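Local coordinates for ATP phosphoribosyltransferase regulatory subunit (Bacillus halodurans, PDB 3OD1), which probably serves as the regulatory partner of the HisG catalytic subunit in the first step of histidine biosynthesis, perhaps allowing feedback control by histidine, at residues V198-H203 / N219-R224. Sequence-based numbering, arbitrary orientation.
Sequences VGYREH and NLLSLR
In the mainly helical part of the chain that links strands 162-167 and 265-268 in sequence in this class-II synthetase-like fold, helix 197-206 packs on the C-terminal end of helix 211-220 through Y200 and R201, which close on L221 from two directions. It is a compact example of a single leucine shared by an aromatic ring and a guanidinium group, each offering a flat face to a different methyl. CD1 of L221 makes a CH-pi contact over one face of the Y200 ring, 4.0 Å from the centroid and 18° off the ring normal, displaced toward the rim. The other methyl lies on the same side of the ring but beyond its rim, with L221 CD2 3.5 Å from Y200 CD2. The CB of Y200 points at the 219-224 segment, and a chi1 of 177°, which sets CG opposite the backbone N, carries the ring alongside L221, the two side chains sliding past each other in opposite directions. Y200 meets L220 at about a right angle, and Y200 OH comes to 3.6 Å from L220 CD2. The hydroxyl's polar need is met by a hydrogen bond to the carbonyl O of L217, one turn earlier in helix 211-220. Replacing Y200 with an alanine would probably open a gap beside L221 and L220 and leave the L217 carbonyl without this hydroxyl partner. L188, F191 and L192 of helix 182-193 also pack on Y200. A type I beta turn runs from L220 to L223, with L223 N bonded to L220 O at 2.9 Å. R201, on the exposed margin, is extended from CG to NE and lays its guanidinium face against the leucine, with L221 CD2 3.6 Å from R201 CZ, above the centre of the planar group.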
loop_
_atom_site.group_PDB
_atom_site.type_symbol
_atom_site.label_atom_id
_atom_site.label_comp_id
_atom_site.label_asym_id
_atom_site.label_seq_id
_atom_site.Cartn_x
_atom_site.Cartn_y
_atom_site.Cartn_z
ATOM N N VAL B 198 3.835 -38.990 -11.819
ATOM C CA VAL B 198 3.868 -40.377 -11.381
ATOM C C VAL B 198 2.446 -40.921 -11.314
ATOM O O VAL B 198 2.145 -41.971 -11.881
ATOM C CB VAL B 198 4.563 -40.515 -10.008
ATOM C CG1 VAL B 198 4.470 -41.941 -9.500
ATOM C CG2 VAL B 198 6.018 -40.075 -10.109
ATOM N N GLY B 199 1.572 -40.194 -10.624
ATOM C CA GLY B 199 0.174 -40.574 -10.518
ATOM C C GLY B 199 -0.500 -40.567 -11.878
ATOM O O GLY B 199 -1.319 -41.434 -12.188
ATOM N N TYR B 200 -0.136 -39.582 -12.691
ATOM C CA TYR B 200 -0.682 -39.417 -14.030
ATOM C C TYR B 200 -0.365 -40.614 -14.921
ATOM O O TYR B 200 -1.257 -41.144 -15.591
ATOM C CB TYR B 200 -0.140 -38.126 -14.641
ATOM C CG TYR B 200 -0.557 -37.845 -16.067
ATOM C CD1 TYR B 200 -1.550 -36.913 -16.350
ATOM C CD2 TYR B 200 0.070 -38.478 -17.132
ATOM C CE1 TYR B 200 -1.916 -36.632 -17.650
ATOM C CE2 TYR B 200 -0.293 -38.208 -18.436
ATOM C CZ TYR B 200 -1.286 -37.287 -18.688
ATOM O OH TYR B 200 -1.638 -37.015 -19.988
ATOM N N ARG B 201 0.895 -41.045 -14.932
ATOM C CA ARG B 201 1.281 -42.223 -15.715
ATOM C C ARG B 201 0.549 -43.470 -15.222
ATOM O O ARG B 201 0.063 -44.268 -16.018
ATOM C CB ARG B 201 2.797 -42.458 -15.671
ATOM C CG ARG B 201 3.633 -41.382 -16.340
ATOM C CD ARG B 201 5.122 -41.608 -16.068
ATOM N NE ARG B 201 5.916 -40.385 -16.190
ATOM C CZ ARG B 201 6.315 -39.869 -17.351
ATOM N NH1 ARG B 201 5.984 -40.464 -18.491
ATOM N NH2 ARG B 201 7.037 -38.755 -17.372
ATOM N N GLU B 202 0.473 -43.624 -13.904
ATOM C CA GLU B 202 -0.182 -44.779 -13.305
ATOM C C GLU B 202 -1.656 -44.812 -13.700
ATOM O O GLU B 202 -2.197 -45.864 -14.033
ATOM C CB GLU B 202 -0.046 -44.735 -11.780
ATOM C CG GLU B 202 -0.190 -46.087 -11.095
ATOM C CD GLU B 202 1.048 -46.962 -11.249
ATOM O OE1 GLU B 202 0.898 -48.200 -11.352
ATOM O OE2 GLU B 202 2.172 -46.410 -11.268
ATOM N N HIS B 203 -2.294 -43.647 -13.669
ATOM C CA HIS B 203 -3.713 -43.533 -13.973
ATOM C C HIS B 203 -4.013 -43.854 -15.432
ATOM O O HIS B 203 -5.019 -44.495 -15.746
ATOM C CB HIS B 203 -4.221 -42.132 -13.640
ATOM C CG HIS B 203 -5.702 -41.984 -13.782
ATOM N ND1 HIS B 203 -6.283 -41.138 -14.705
ATOM C CD2 HIS B 203 -6.724 -42.587 -13.130
ATOM C CE1 HIS B 203 -7.597 -41.220 -14.605
ATOM N NE2 HIS B 203 -7.891 -42.093 -13.657
ATOM N N ASN B 219 2.614 -39.005 -24.036
ATOM C CA ASN B 219 3.557 -38.109 -24.698
ATOM C C ASN B 219 3.334 -36.628 -24.384
ATOM O O ASN B 219 4.219 -35.801 -24.604
ATOM C CB ASN B 219 3.573 -38.358 -26.210
ATOM C CG ASN B 219 4.357 -39.606 -26.583
ATOM O OD1 ASN B 219 5.423 -39.872 -26.023
ATOM N ND2 ASN B 219 3.831 -40.381 -27.527
ATOM N N LEU B 220 2.153 -36.298 -23.867
ATOM C CA LEU B 220 1.872 -34.938 -23.409
ATOM C C LEU B 220 2.937 -34.492 -22.426
ATOM O O LEU B 220 3.446 -33.384 -22.521
ATOM C CB LEU B 220 0.503 -34.867 -22.735
ATOM C CG LEU B 220 0.167 -33.570 -21.994
ATOM C CD1 LEU B 220 0.283 -32.364 -22.924
ATOM C CD2 LEU B 220 -1.230 -33.682 -21.412
ATOM N N LEU B 221 3.272 -35.373 -21.487
ATOM C CA LEU B 221 4.255 -35.085 -20.439
ATOM C C LEU B 221 5.632 -34.717 -20.985
ATOM O O LEU B 221 6.430 -34.078 -20.302
ATOM C CB LEU B 221 4.387 -36.288 -19.512
ATOM C CG LEU B 221 3.650 -36.228 -18.175
ATOM C CD1 LEU B 221 2.329 -35.479 -18.291
ATOM C CD2 LEU B 221 3.448 -37.634 -17.626
ATOM N N SER B 222 5.912 -35.124 -22.217
ATOM C CA SER B 222 7.208 -34.842 -22.818
ATOM C C SER B 222 7.258 -33.488 -23.516
ATOM O O SER B 222 8.326 -33.056 -23.937
ATOM C CB SER B 222 7.589 -35.943 -23.812
ATOM O OG SER B 222 8.249 -37.006 -23.148
ATOM N N LEU B 223 6.108 -32.828 -23.650
ATOM C CA LEU B 223 6.031 -31.573 -24.402
ATOM C C LEU B 223 6.531 -30.404 -23.563
ATOM O O LEU B 223 5.765 -29.516 -23.180
ATOM C CB LEU B 223 4.599 -31.320 -24.887
ATOM C CG LEU B 223 4.001 -32.412 -25.769
ATOM C CD1 LEU B 223 2.516 -32.160 -26.040
ATOM C CD2 LEU B 223 4.796 -32.542 -27.080
ATOM N N ARG B 224 7.826 -30.419 -23.275
ATOM C CA ARG B 224 8.439 -29.433 -22.402
ATOM C C ARG B 224 9.825 -29.130 -22.938
ATOM O O ARG B 224 10.719 -29.976 -22.869
ATOM C CB ARG B 224 8.549 -29.983 -20.975
ATOM C CG ARG B 224 7.304 -30.709 -20.484
ATOM C CD ARG B 224 7.443 -31.133 -19.028
ATOM N NE ARG B 224 7.292 -30.019 -18.087
ATOM C CZ ARG B 224 8.182 -29.719 -17.151
ATOM N NH1 ARG B 224 9.294 -30.437 -17.060
ATOM N NH2 ARG B 224 7.971 -28.696 -16.322
#